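Local coordinates for protein epsin-3 (Saccharomyces cerevisiae, PDB 3ONK) that helps recruit clathrin to the Golgi network and endosomes and, as an ENTH-domain protein, binds membranes rich in phosphatidylinositol-3,5-bisphosphate, at residues N94-L99 with K121-L126; R54-K59 with Y68-L73; Y76-G81 with E125-D130; E46-M51 with E83-D88; R17-N22 with S29-Q34. All coordinates share one frame; numbering follows the deposited sequence.

Contact 1 of 5, residues N94-L99 with K121-L126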
# COMPACT_ATOMS: atom_id res chain seq x y z
N ASN A 94 0.12 -2.37 -13.61
CA ASN A 94 1.39 -2.50 -14.32
C ASN A 94 2.60 -2.22 -13.43
O ASN A 94 3.53 -3.02 -13.34
CB ASN A 94 1.38 -1.53 -15.52
CG ASN A 94 0.41 -0.33 -15.31
OD1 ASN A 94 -0.79 -0.42 -15.60
ND2 ASN A 94 0.95 0.78 -14.79
N LEU A 95 2.57 -1.06 -12.79
CA LEU A 95 3.64 -0.59 -11.92
C LEU A 95 3.76 -1.49 -10.69
O LEU A 95 4.86 -1.76 -10.21
CB LEU A 95 3.34 0.86 -11.51
CG LEU A 95 4.41 1.82 -10.96
CD1 LEU A 95 3.86 2.55 -9.75
CD2 LEU A 95 5.74 1.14 -10.63
N ILE A 96 2.62 -1.95 -10.17
CA ILE A 96 2.61 -2.79 -8.98
C ILE A 96 3.27 -4.13 -9.29
O ILE A 96 4.04 -4.66 -8.47
CB ILE A 96 1.17 -2.99 -8.47
CG1 ILE A 96 0.53 -1.63 -8.17
CG2 ILE A 96 1.14 -3.91 -7.27
CD1 ILE A 96 -0.92 -1.73 -7.74
N ARG A 97 2.97 -4.64 -10.49
CA ARG A 97 3.50 -5.91 -10.99
C ARG A 97 5.02 -5.96 -10.95
O ARG A 97 5.61 -7.03 -10.79
CB ARG A 97 3.03 -6.17 -12.43
CG ARG A 97 1.54 -6.48 -12.56
CD ARG A 97 1.23 -7.40 -13.76
NE ARG A 97 -0.21 -7.61 -13.91
CZ ARG A 97 -0.88 -8.64 -13.40
NH1 ARG A 97 -2.19 -8.72 -13.59
NH2 ARG A 97 -0.25 -9.58 -12.71
N ILE A 98 5.66 -4.81 -11.11
CA ILE A 98 7.11 -4.75 -11.08
C ILE A 98 7.65 -5.43 -9.82
O ILE A 98 8.70 -6.06 -9.86
CB ILE A 98 7.64 -3.29 -11.16
CG1 ILE A 98 9.14 -3.26 -11.44
CG2 ILE A 98 7.37 -2.53 -9.87
CD1 ILE A 98 9.76 -1.88 -11.27
N LEU A 99 6.92 -5.30 -8.71
CA LEU A 99 7.40 -5.81 -7.42
C LEU A 99 7.39 -7.32 -7.34
O LEU A 99 7.95 -7.89 -6.40
CB LEU A 99 6.58 -5.22 -6.26
CG LEU A 99 6.79 -3.72 -6.05
CD1 LEU A 99 5.97 -3.21 -4.85
CD2 LEU A 99 8.28 -3.43 -5.87
N LYS A 121 1.80 -10.29 -4.69
CA LYS A 121 0.95 -11.30 -5.32
C LYS A 121 -0.47 -11.33 -4.73
O LYS A 121 -1.45 -11.45 -5.45
CB LYS A 121 1.60 -12.68 -5.26
CG LYS A 121 2.85 -12.81 -6.13
CD LYS A 121 3.38 -14.24 -6.12
CE LYS A 121 4.89 -14.29 -6.35
NZ LYS A 121 5.63 -14.69 -5.10
N ALA A 122 -0.56 -11.21 -3.41
CA ALA A 122 -1.87 -11.21 -2.75
C ALA A 122 -2.69 -9.97 -3.12
O ALA A 122 -3.87 -10.05 -3.45
CB ALA A 122 -1.72 -11.33 -1.24
N LEU A 123 -2.04 -8.81 -3.08
CA LEU A 123 -2.70 -7.57 -3.43
C LEU A 123 -3.20 -7.59 -4.87
O LEU A 123 -4.28 -7.08 -5.16
CB LEU A 123 -1.75 -6.39 -3.25
CG LEU A 123 -2.43 -5.02 -3.20
CD1 LEU A 123 -2.92 -4.78 -1.78
CD2 LEU A 123 -1.48 -3.93 -3.61
N ILE A 124 -2.42 -8.15 -5.79
CA ILE A 124 -2.82 -8.13 -7.19
C ILE A 124 -3.99 -9.08 -7.41
O ILE A 124 -4.92 -8.78 -8.15
CB ILE A 124 -1.64 -8.44 -8.15
CG1 ILE A 124 -0.67 -7.25 -8.19
CG2 ILE A 124 -2.15 -8.76 -9.55
CD1 ILE A 124 0.70 -7.59 -8.78
N GLU A 125 -3.94 -10.22 -6.73
CA GLU A 125 -5.07 -11.13 -6.75
C GLU A 125 -6.29 -10.39 -6.23
O GLU A 125 -7.36 -10.44 -6.84
CB GLU A 125 -4.77 -12.36 -5.90
CG GLU A 125 -5.70 -13.51 -6.12
CD GLU A 125 -5.51 -14.59 -5.09
OE1 GLU A 125 -5.12 -14.26 -3.95
OE2 GLU A 125 -5.75 -15.77 -5.42
N LEU A 126 -6.13 -9.67 -5.11
CA LEU A 126 -7.23 -8.89 -4.53
C LEU A 126 -7.77 -7.85 -5.50
O LEU A 126 -8.96 -7.87 -5.85
CB LEU A 126 -6.82 -8.21 -3.22
CG LEU A 126 -7.91 -7.40 -2.49
CD1 LEU A 126 -9.09 -8.29 -2.08
CD2 LEU A 126 -7.36 -6.63 -1.27
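Ile96, whose carbonyl O receives the backbone N of Leu99 at 3.0 Å, turns its side chain to Ile124 and so joins the short helix 93-97 to helix 113-127 within the all-helical ENTH domain. The two isoleucines slide past each other in opposite directions. With CG1 of Ile96 beside its backbone N (chi1 -58°), the CG2 methyl is the branch that meets Ile124 CG1, at 3.9 Å. Leu123 CD2 only grazes the same Ile96 CG2, at 4.5 Å. Phe53 and Val120 also touch Ile96, which is buried. Arg97, on the exposed side, runs extended from CG to NE and crosses Ile124 at about a right angle; its NH2 makes a long, weak ion pair with Glu100. If Ile124 were an alanine, Ile96 CG2 would probably face a gap and the Arg97 guanidinium would be freer to swing. As built, Ile124 CG2 lies over one face of that guanidinium, 3.8 Å from Arg97 NH2.

Contact 2 of 5, residues R54-K59 with Y68-L73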
# COMPACT_ATOMS: atom_id res chain seq x y z
N ARG A 54 5.29 6.29 -5.45
CA ARG A 54 6.64 6.84 -5.45
C ARG A 54 7.58 5.80 -4.86
O ARG A 54 8.70 5.64 -5.31
CB ARG A 54 6.73 8.13 -4.63
CG ARG A 54 6.02 9.29 -5.30
CD ARG A 54 6.27 10.62 -4.61
NE ARG A 54 5.54 11.68 -5.30
CZ ARG A 54 5.99 12.31 -6.38
NH1 ARG A 54 7.18 11.99 -6.89
NH2 ARG A 54 5.26 13.26 -6.94
N ARG A 55 7.08 5.09 -3.86
CA ARG A 55 7.88 4.09 -3.17
C ARG A 55 8.28 2.93 -4.09
O ARG A 55 9.45 2.52 -4.10
CB ARG A 55 7.12 3.59 -1.93
CG ARG A 55 7.65 4.17 -0.62
CD ARG A 55 7.67 5.71 -0.63
NE ARG A 55 6.55 6.29 0.12
CZ ARG A 55 6.16 7.56 0.02
NH1 ARG A 55 6.78 8.41 -0.80
NH2 ARG A 55 5.12 7.98 0.75
N PHE A 56 7.33 2.43 -4.88
CA PHE A 56 7.55 1.27 -5.75
C PHE A 56 8.60 1.54 -6.81
O PHE A 56 9.24 0.61 -7.31
CB PHE A 56 6.26 0.85 -6.44
CG PHE A 56 5.16 0.50 -5.50
CD1 PHE A 56 5.40 0.44 -4.13
CD2 PHE A 56 3.89 0.23 -5.95
CE1 PHE A 56 4.40 0.12 -3.25
CE2 PHE A 56 2.88 -0.09 -5.07
CZ PHE A 56 3.13 -0.15 -3.72
N THR A 57 8.76 2.80 -7.16
CA THR A 57 9.56 3.14 -8.33
C THR A 57 11.05 3.31 -8.03
O THR A 57 11.88 3.32 -8.93
CB THR A 57 8.97 4.37 -9.05
OG1 THR A 57 9.14 5.53 -8.24
CG2 THR A 57 7.47 4.15 -9.30
N GLU A 58 11.39 3.41 -6.75
CA GLU A 58 12.79 3.38 -6.34
C GLU A 58 13.24 1.94 -6.09
O GLU A 58 13.12 1.44 -4.97
CB GLU A 58 13.01 4.23 -5.07
N LYS A 59 13.73 1.29 -7.14
CA LYS A 59 14.30 -0.06 -7.04
C LYS A 59 15.39 -0.03 -5.98
O LYS A 59 16.31 0.77 -6.07
CB LYS A 59 14.88 -0.50 -8.39
N TYR A 68 7.52 -2.45 1.63
CA TYR A 68 6.67 -3.36 2.38
C TYR A 68 5.54 -2.61 3.08
O TYR A 68 4.37 -3.01 3.02
CB TYR A 68 7.48 -4.18 3.40
CG TYR A 68 6.65 -5.28 4.01
CD1 TYR A 68 6.32 -6.39 3.27
CD2 TYR A 68 6.18 -5.19 5.32
CE1 TYR A 68 5.56 -7.40 3.80
CE2 TYR A 68 5.40 -6.21 5.86
CZ TYR A 68 5.10 -7.32 5.08
OH TYR A 68 4.34 -8.36 5.57
N LYS A 69 5.88 -1.48 3.71
CA LYS A 69 4.90 -0.66 4.42
C LYS A 69 3.88 0.02 3.47
O LYS A 69 2.71 0.20 3.81
CB LYS A 69 5.61 0.36 5.30
CG LYS A 69 6.43 -0.31 6.42
CD LYS A 69 7.42 0.64 7.10
CE LYS A 69 6.83 1.31 8.31
NZ LYS A 69 7.80 2.17 9.00
N ALA A 70 4.34 0.37 2.27
CA ALA A 70 3.44 0.87 1.22
C ALA A 70 2.44 -0.19 0.76
O ALA A 70 1.28 0.11 0.42
CB ALA A 70 4.24 1.39 0.05
N LEU A 71 2.89 -1.45 0.72
CA LEU A 71 2.00 -2.56 0.37
C LEU A 71 0.93 -2.78 1.43
O LEU A 71 -0.26 -2.88 1.11
CB LEU A 71 2.78 -3.87 0.15
CG LEU A 71 3.72 -3.93 -1.07
CD1 LEU A 71 4.45 -5.28 -1.07
CD2 LEU A 71 2.96 -3.72 -2.38
N GLN A 72 1.36 -2.86 2.69
CA GLN A 72 0.45 -2.96 3.82
C GLN A 72 -0.61 -1.87 3.79
O GLN A 72 -1.78 -2.14 4.00
CB GLN A 72 1.20 -2.87 5.15
CG GLN A 72 2.02 -4.08 5.52
CD GLN A 72 2.76 -3.89 6.82
OE1 GLN A 72 3.65 -3.03 6.93
NE2 GLN A 72 2.40 -4.69 7.83
N LEU A 73 -0.18 -0.63 3.56
CA LEU A 73 -1.13 0.50 3.49
C LEU A 73 -2.14 0.32 2.36
O LEU A 73 -3.33 0.56 2.53
CB LEU A 73 -0.38 1.82 3.28
CG LEU A 73 -1.22 3.09 3.17
CD1 LEU A 73 -2.20 3.25 4.34
CD2 LEU A 73 -0.31 4.32 3.07
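Phe56 makes the tightest approach here, its CE1 lying 3.5 Å from Ala70 CB. The conformation of the phenylalanine explains the reach. CG stands anti to the carbonyl carbon (chi1 -58°), which aims the ring and its CZ at the other segment although the CB itself does not point there; a chi2 of -7°, with CD1 on the same side as CA, then decides where the CE1 edge goes. Both partners meet the ring obliquely. Leu71 sends its CD2 methyl to Phe56 CZ at 3.8 Å, while its CD1 continues the extended line of the side chain. Residues 54-57 are the last of helix 42-57 and residues 68-73 belong to helix 64-80, so the contact closes a hairpin between two consecutive helices of the ENTH domain, running in roughly opposite directions. Ala70, with nothing beyond its CB, is shared by two neighbours: besides the ring it meets Arg55 CB at 4.1 Å. From there the Arg55 chain bends at chi2 and chi3 and leaves the interface, and its NE makes a weak hydrogen bond to Thr20 OG1. Phe56 is also flanked by the ring of Phe53 and by Leu99 and Leu74. Near the end of the weakly bonded helix, Thr57 OG1 donates to Arg54 O at 3.0 Å, approaching from above the carbonyl plane, 37° out of it.

Contact 3 of 5, residues Y76-G81 with E125-D130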
# COMPACT_ATOMS: atom_id res chain seq x y z
N TYR A 76 -4.77 -2.19 3.13
CA TYR A 76 -5.76 -1.64 4.03
C TYR A 76 -6.73 -0.74 3.26
O TYR A 76 -7.93 -0.77 3.50
CB TYR A 76 -5.07 -0.87 5.16
CG TYR A 76 -6.01 -0.41 6.26
CD1 TYR A 76 -6.24 -1.21 7.38
CD2 TYR A 76 -6.66 0.81 6.17
CE1 TYR A 76 -7.09 -0.78 8.39
CE2 TYR A 76 -7.52 1.24 7.17
CZ TYR A 76 -7.74 0.45 8.27
OH TYR A 76 -8.60 0.88 9.26
N LEU A 77 -6.20 0.05 2.33
CA LEU A 77 -7.00 1.05 1.63
C LEU A 77 -7.98 0.40 0.67
O LEU A 77 -9.09 0.88 0.47
CB LEU A 77 -6.12 2.04 0.88
CG LEU A 77 -5.27 2.98 1.74
CD1 LEU A 77 -4.43 3.89 0.84
CD2 LEU A 77 -6.12 3.81 2.70
N ILE A 78 -7.55 -0.70 0.07
CA ILE A 78 -8.44 -1.45 -0.78
C ILE A 78 -9.60 -2.04 0.02
O ILE A 78 -10.72 -2.14 -0.48
CB ILE A 78 -7.65 -2.48 -1.61
CG1 ILE A 78 -6.76 -1.70 -2.60
CG2 ILE A 78 -8.59 -3.42 -2.34
CD1 ILE A 78 -5.60 -2.46 -3.11
N LYS A 79 -9.36 -2.35 1.29
CA LYS A 79 -10.40 -2.90 2.16
C LYS A 79 -11.24 -1.83 2.86
O LYS A 79 -12.39 -2.07 3.21
CB LYS A 79 -9.79 -3.83 3.21
CG LYS A 79 -9.22 -5.12 2.63
CD LYS A 79 -8.29 -5.82 3.62
CE LYS A 79 -7.55 -6.96 2.94
NZ LYS A 79 -6.57 -7.61 3.87
N HIS A 80 -10.68 -0.64 3.04
CA HIS A 80 -11.36 0.38 3.84
C HIS A 80 -11.68 1.66 3.07
O HIS A 80 -12.59 2.41 3.44
CB HIS A 80 -10.56 0.72 5.11
CG HIS A 80 -10.28 -0.46 5.99
ND1 HIS A 80 -11.08 -0.82 7.05
CD2 HIS A 80 -9.28 -1.38 5.95
CE1 HIS A 80 -10.59 -1.90 7.62
NE2 HIS A 80 -9.50 -2.26 6.97
N GLY A 81 -10.94 1.91 1.99
CA GLY A 81 -10.95 3.18 1.29
C GLY A 81 -12.09 3.29 0.30
O GLY A 81 -12.87 2.38 0.14
N GLU A 125 -3.94 -10.22 -6.73
CA GLU A 125 -5.07 -11.13 -6.75
C GLU A 125 -6.29 -10.39 -6.23
O GLU A 125 -7.36 -10.44 -6.84
CB GLU A 125 -4.77 -12.36 -5.90
CG GLU A 125 -5.70 -13.51 -6.12
CD GLU A 125 -5.51 -14.59 -5.09
OE1 GLU A 125 -5.12 -14.26 -3.95
OE2 GLU A 125 -5.75 -15.77 -5.42
N LEU A 126 -6.13 -9.67 -5.11
CA LEU A 126 -7.23 -8.89 -4.53
C LEU A 126 -7.77 -7.85 -5.50
O LEU A 126 -8.96 -7.87 -5.85
CB LEU A 126 -6.82 -8.21 -3.22
CG LEU A 126 -7.91 -7.40 -2.49
CD1 LEU A 126 -9.09 -8.29 -2.08
CD2 LEU A 126 -7.36 -6.63 -1.27
N LEU A 127 -6.89 -6.97 -5.96
CA LEU A 127 -7.28 -5.84 -6.81
C LEU A 127 -8.06 -6.25 -8.04
O LEU A 127 -8.94 -5.53 -8.48
CB LEU A 127 -6.05 -5.08 -7.29
CG LEU A 127 -5.63 -3.80 -6.58
CD1 LEU A 127 -4.35 -3.34 -7.23
CD2 LEU A 127 -6.69 -2.71 -6.64
N SER A 128 -7.71 -7.40 -8.63
CA SER A 128 -8.27 -7.80 -9.91
C SER A 128 -9.50 -8.71 -9.79
O SER A 128 -9.95 -9.28 -10.78
CB SER A 128 -7.20 -8.47 -10.77
OG SER A 128 -6.88 -9.76 -10.27
N ASP A 129 -10.05 -8.82 -8.60
CA ASP A 129 -11.18 -9.72 -8.37
C ASP A 129 -12.32 -9.04 -7.60
O ASP A 129 -12.24 -8.89 -6.38
CB ASP A 129 -10.71 -10.97 -7.63
CG ASP A 129 -11.81 -11.99 -7.47
OD1 ASP A 129 -12.95 -11.70 -7.91
OD2 ASP A 129 -11.55 -13.09 -6.94
N ASP A 130 -13.37 -8.63 -8.30
CA ASP A 130 -14.51 -7.98 -7.65
C ASP A 130 -15.10 -8.83 -6.52
O ASP A 130 -15.60 -8.30 -5.53
CB ASP A 130 -15.59 -7.61 -8.67
CG ASP A 130 -15.26 -6.33 -9.47
OD1 ASP A 130 -14.26 -5.64 -9.19
OD2 ASP A 130 -16.03 -6.01 -10.39
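Ile78 presents its two branches to two neighbouring leucines in different ways. Against Leu126 it slides past in the opposite direction, CG2 meeting Leu126 CD2 at 3.6 Å; against Leu127 it crosses at about a right angle, with its CD1 3.7 Å from Leu127 CD2 and equally near Leu127 CG. The division follows from the first torsion of Ile78: its CG1 sits beside the backbone N (chi1 -67°) and leads CD1 to Leu127, while CG2 is left for Leu126. Cutting Ile78 back to alanine would probably open a gap between both leucines and helix 64-80, as neither branch would remain to fill it. Lys79 contributes its aliphatic part, CE lying 4.2 Å from Leu126 CD2, and carries NZ on to a salt bridge with Asp75. Ile86 touches both Ile78 and Leu127. Asp129 OD1 caps the backbone N of Asn131. The contact thus packs the C-terminal ends of helices 64-80 and 113-127 side chain to side chain within the all-helical ENTH domain.

Contact 4 of 5, residues E46-M51 with E83-D88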
# COMPACT_ATOMS: atom_id res chain seq x y z
N GLU A 46 -5.73 11.65 -4.85
CA GLU A 46 -4.57 11.77 -5.74
C GLU A 46 -3.27 11.98 -4.97
O GLU A 46 -2.23 11.43 -5.35
CB GLU A 46 -4.79 12.89 -6.77
CG GLU A 46 -4.76 12.41 -8.22
CD GLU A 46 -5.57 13.29 -9.16
OE1 GLU A 46 -6.20 14.26 -8.68
OE2 GLU A 46 -5.59 13.02 -10.39
N GLU A 47 -3.31 12.75 -3.89
CA GLU A 47 -2.11 12.94 -3.05
C GLU A 47 -1.60 11.62 -2.52
O GLU A 47 -0.40 11.35 -2.55
CB GLU A 47 -2.40 13.87 -1.87
CG GLU A 47 -2.64 15.29 -2.28
CD GLU A 47 -2.97 16.19 -1.11
OE1 GLU A 47 -3.40 17.33 -1.37
OE2 GLU A 47 -2.80 15.78 0.06
N ILE A 48 -2.52 10.80 -2.04
CA ILE A 48 -2.21 9.50 -1.44
C ILE A 48 -1.61 8.59 -2.49
O ILE A 48 -0.63 7.90 -2.25
CB ILE A 48 -3.48 8.83 -0.86
CG1 ILE A 48 -4.07 9.67 0.28
CG2 ILE A 48 -3.20 7.44 -0.38
CD1 ILE A 48 -5.48 9.25 0.65
N LEU A 49 -2.24 8.59 -3.67
CA LEU A 49 -1.81 7.79 -4.80
C LEU A 49 -0.35 8.05 -5.20
O LEU A 49 0.48 7.14 -5.23
CB LEU A 49 -2.73 8.10 -5.99
CG LEU A 49 -3.01 7.01 -7.01
CD1 LEU A 49 -3.97 5.97 -6.43
CD2 LEU A 49 -3.55 7.63 -8.32
N SER A 50 -0.05 9.31 -5.53
CA SER A 50 1.31 9.72 -5.84
C SER A 50 2.29 9.17 -4.82
O SER A 50 3.24 8.46 -5.17
CB SER A 50 1.41 11.24 -5.80
OG SER A 50 0.32 11.81 -6.50
N MET A 51 2.04 9.50 -3.56
CA MET A 51 2.93 9.16 -2.47
C MET A 51 3.18 7.65 -2.35
O MET A 51 4.32 7.22 -2.13
CB MET A 51 2.37 9.71 -1.16
CG MET A 51 2.29 11.23 -1.08
SD MET A 51 3.90 12.05 -1.13
CE MET A 51 4.88 10.97 -0.10
N GLU A 83 -14.30 3.44 -3.08
CA GLU A 83 -14.38 2.61 -4.28
C GLU A 83 -13.60 3.24 -5.43
O GLU A 83 -13.00 2.55 -6.26
CB GLU A 83 -15.85 2.46 -4.69
CG GLU A 83 -16.12 1.28 -5.57
CD GLU A 83 -16.11 0.00 -4.79
OE1 GLU A 83 -16.92 -0.12 -3.84
OE2 GLU A 83 -15.28 -0.88 -5.13
N ARG A 84 -13.62 4.57 -5.49
CA ARG A 84 -12.93 5.32 -6.53
C ARG A 84 -11.41 5.12 -6.43
O ARG A 84 -10.70 5.21 -7.43
CB ARG A 84 -13.30 6.81 -6.46
CG ARG A 84 -14.70 7.12 -7.04
CD ARG A 84 -15.28 8.45 -6.52
NE ARG A 84 -16.27 9.06 -7.42
CZ ARG A 84 -17.47 8.54 -7.72
NH1 ARG A 84 -17.86 7.38 -7.20
NH2 ARG A 84 -18.29 9.18 -8.55
N PHE A 85 -10.93 4.87 -5.21
CA PHE A 85 -9.50 4.65 -5.00
C PHE A 85 -9.02 3.32 -5.58
O PHE A 85 -7.88 3.20 -6.03
CB PHE A 85 -9.18 4.71 -3.50
CG PHE A 85 -7.74 4.41 -3.18
CD1 PHE A 85 -7.36 3.14 -2.79
CD2 PHE A 85 -6.77 5.39 -3.31
CE1 PHE A 85 -6.04 2.87 -2.50
CE2 PHE A 85 -5.46 5.12 -3.04
CZ PHE A 85 -5.09 3.86 -2.62
N ILE A 86 -9.89 2.30 -5.52
CA ILE A 86 -9.62 1.00 -6.16
C ILE A 86 -9.59 1.19 -7.68
O ILE A 86 -8.72 0.65 -8.37
CB ILE A 86 -10.74 -0.05 -5.86
CG1 ILE A 86 -11.07 -0.12 -4.37
CG2 ILE A 86 -10.39 -1.42 -6.45
CD1 ILE A 86 -9.88 -0.33 -3.49
N ASP A 87 -10.55 1.95 -8.20
CA ASP A 87 -10.57 2.30 -9.61
C ASP A 87 -9.22 2.94 -9.97
O ASP A 87 -8.55 2.50 -10.91
CB ASP A 87 -11.72 3.27 -9.93
CG ASP A 87 -13.09 2.60 -9.88
OD1 ASP A 87 -14.12 3.31 -9.93
OD2 ASP A 87 -13.16 1.36 -9.79
N ASP A 88 -8.82 3.97 -9.22
CA ASP A 88 -7.53 4.63 -9.45
C ASP A 88 -6.37 3.64 -9.43
O ASP A 88 -5.56 3.60 -10.36
CB ASP A 88 -7.27 5.68 -8.37
CG ASP A 88 -8.20 6.87 -8.48
OD1 ASP A 88 -8.99 6.95 -9.44
OD2 ASP A 88 -8.10 7.75 -7.61
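Helix 42-57 and helix 83-90 of the ENTH domain cross here, their local axes 11.1 Å apart at closest approach and at a signed angle of -38°. Leu49 makes two of the three side-chain contacts through one methyl. Its CD1 lies 3.8 Å from Phe85 CE2 and equally far from Asp88 CB, wedged between a ring and the first carbon of a charged side chain. Leu49 and Phe85 slide past each other in opposite directions. Phe85 reaches across because its CG is anti to the backbone N (chi1 177°), which puts the CE2 corner of the ring at the partner helix. Ile48 CG2 meets the same Phe85 CE2 at 4.2 Å, its side chain running at about a right angle to that of Phe85; both methyls approach the ring obliquely. Leu74 of helix 64-80 also packs on Phe85. The acidic ends stay apart: Glu46 OE2 and Asp88 OD2 are 6.5 Å from each other, and Arg45 touches the Asp88 side chain. Away from the interface, Glu46 O is gripped twice by one residue, Ser50 OG at 2.8 Å and Ser50 N arriving from opposite faces of the carbonyl plane. Through Ile48 and Phe85, which both touch Leu77, helices 42-57 and 83-90 pack on helix 64-80 as part of the all-helical ENTH fold.

Contact 5 of 5, residues R17-N22 with S29-Q34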
# COMPACT_ATOMS: atom_id res chain seq x y z
N ARG A 17 3.54 9.59 4.12
CA ARG A 17 4.99 9.51 4.32
C ARG A 17 5.33 8.79 5.62
O ARG A 17 6.17 7.89 5.63
CB ARG A 17 5.63 10.90 4.29
CG ARG A 17 5.83 11.45 2.89
CD ARG A 17 6.75 12.67 2.88
NE ARG A 17 8.11 12.35 2.47
CZ ARG A 17 9.16 12.33 3.29
NH1 ARG A 17 10.37 12.03 2.82
NH2 ARG A 17 9.00 12.62 4.57
N GLU A 18 4.67 9.20 6.71
CA GLU A 18 4.86 8.58 8.02
C GLU A 18 4.49 7.10 8.03
O GLU A 18 5.21 6.27 8.58
CB GLU A 18 4.05 9.30 9.12
CG GLU A 18 4.00 8.49 10.44
CD GLU A 18 3.17 9.14 11.55
OE1 GLU A 18 2.55 10.20 11.34
OE2 GLU A 18 3.15 8.56 12.66
N ALA A 19 3.36 6.77 7.43
CA ALA A 19 2.91 5.38 7.36
C ALA A 19 3.88 4.48 6.58
O ALA A 19 3.81 3.25 6.68
CB ALA A 19 1.53 5.30 6.75
N THR A 20 4.76 5.09 5.79
CA THR A 20 5.69 4.32 4.96
C THR A 20 7.15 4.70 5.20
O THR A 20 8.01 4.40 4.37
CB THR A 20 5.36 4.44 3.45
OG1 THR A 20 5.43 5.81 3.04
CG2 THR A 20 3.95 3.94 3.18
N ASN A 21 7.43 5.33 6.35
CA ASN A 21 8.78 5.75 6.73
C ASN A 21 9.72 4.57 6.99
O ASN A 21 9.32 3.40 6.85
CB ASN A 21 8.75 6.68 7.96
CG ASN A 21 8.34 5.97 9.23
OD1 ASN A 21 8.50 4.76 9.37
ND2 ASN A 21 7.82 6.73 10.18
N ASN A 22 10.95 4.89 7.39
CA ASN A 22 11.99 3.87 7.57
C ASN A 22 12.12 3.26 8.97
O ASN A 22 13.04 2.47 9.22
CB ASN A 22 13.34 4.41 7.12
CG ASN A 22 13.88 3.69 5.90
OD1 ASN A 22 14.18 4.32 4.88
ND2 ASN A 22 14.00 2.36 6.00
N SER A 29 -2.88 1.15 12.84
CA SER A 29 -4.14 1.02 12.12
C SER A 29 -4.93 2.32 12.07
O SER A 29 -5.61 2.59 11.08
CB SER A 29 -4.99 -0.12 12.70
OG SER A 29 -5.49 0.25 13.97
N THR A 30 -4.87 3.11 13.14
CA THR A 30 -5.57 4.41 13.19
C THR A 30 -5.03 5.41 12.13
O THR A 30 -5.80 6.14 11.50
CB THR A 30 -5.56 5.06 14.62
OG1 THR A 30 -6.38 4.29 15.49
CG2 THR A 30 -6.12 6.47 14.57
N LEU A 31 -3.72 5.42 11.94
CA LEU A 31 -3.10 6.27 10.93
C LEU A 31 -3.54 5.83 9.54
O LEU A 31 -3.80 6.66 8.65
CB LEU A 31 -1.58 6.21 11.03
CG LEU A 31 -0.79 7.00 9.98
CD1 LEU A 31 -1.06 8.49 10.12
CD2 LEU A 31 0.69 6.69 10.11
N MET A 32 -3.62 4.51 9.36
CA MET A 32 -4.11 3.96 8.10
C MET A 32 -5.57 4.38 7.84
O MET A 32 -5.93 4.81 6.74
CB MET A 32 -3.96 2.44 8.09
CG MET A 32 -2.52 1.95 8.00
SD MET A 32 -2.46 0.21 7.54
CE MET A 32 -3.22 -0.55 8.98
N ASP A 33 -6.41 4.28 8.87
CA ASP A 33 -7.80 4.73 8.77
C ASP A 33 -7.89 6.22 8.41
O ASP A 33 -8.70 6.62 7.57
CB ASP A 33 -8.56 4.45 10.06
CG ASP A 33 -10.04 4.12 9.81
OD1 ASP A 33 -10.40 3.79 8.67
OD2 ASP A 33 -10.83 4.19 10.77
N GLN A 34 -7.05 7.05 9.03
CA GLN A 34 -7.02 8.48 8.70
C GLN A 34 -6.76 8.67 7.21
O GLN A 34 -7.39 9.49 6.55
CB GLN A 34 -5.97 9.22 9.54
CG GLN A 34 -6.40 9.46 11.00
CD GLN A 34 -5.28 10.04 11.87
OE1 GLN A 34 -4.12 9.67 11.72
NE2 GLN A 34 -5.64 10.93 12.80
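Leu31 reaches from helix 29-38 of the ENTH domain onto the end of helix 11-19, and a single methyl does nearly all the touching. Its CD2 lies 3.7 Å from Ala19 CB, with Ala19 CA almost as near. The same CD2 also meets the carboxylate carbon of Glu18, CD, at 3.8 Å, and CG of that residue at a like distance. With its CG anti to the backbone N (chi1 168°) and an extended chain beyond, Glu18 brings its CG and carboxylate across the leucine methyl, the two side chains meeting at a slant on the exposed side. Ala19 is buried and also touched by Ala27 in the connecting loop, while Lys15 adds a contact to Leu31 from one helical turn before Ala19. Farther out, hydrogen bonds at the helix ends help place the two residues: Ser28 OG accepts from the backbone N of Leu31 at the start of its helix, and Thr20 N bonds Arg17 O as helix 11-19 runs out. The chain then turns through Asn21, whose backbone N donates to Glu18 O at 3.3 Å and whose OD1 accepts a hydrogen bond from Lys69 NZ.

In the fold
From the N terminus, contact 5 closes first, bridging a short loop between helix 11-19 and helix 29-38. Contact 4 opens next, on helix 42-57, and encloses contact 2, which joins the end of that helix to helix 64-80. Contact 3 begins on the latter helix before contact 4 has closed, so the two cross; they meet where Leu77 packs on Ile48 and Phe85. Contact 1 opens after contact 4 has closed and ends on the same stretch as contact 3, the two sharing Glu125 and Leu126. Leu99 packs on Phe56 and Leu71, tying contact 1 to contact 2, while contact 5 lies across the chain's centre from contact 1, their centres about 20 Å apart.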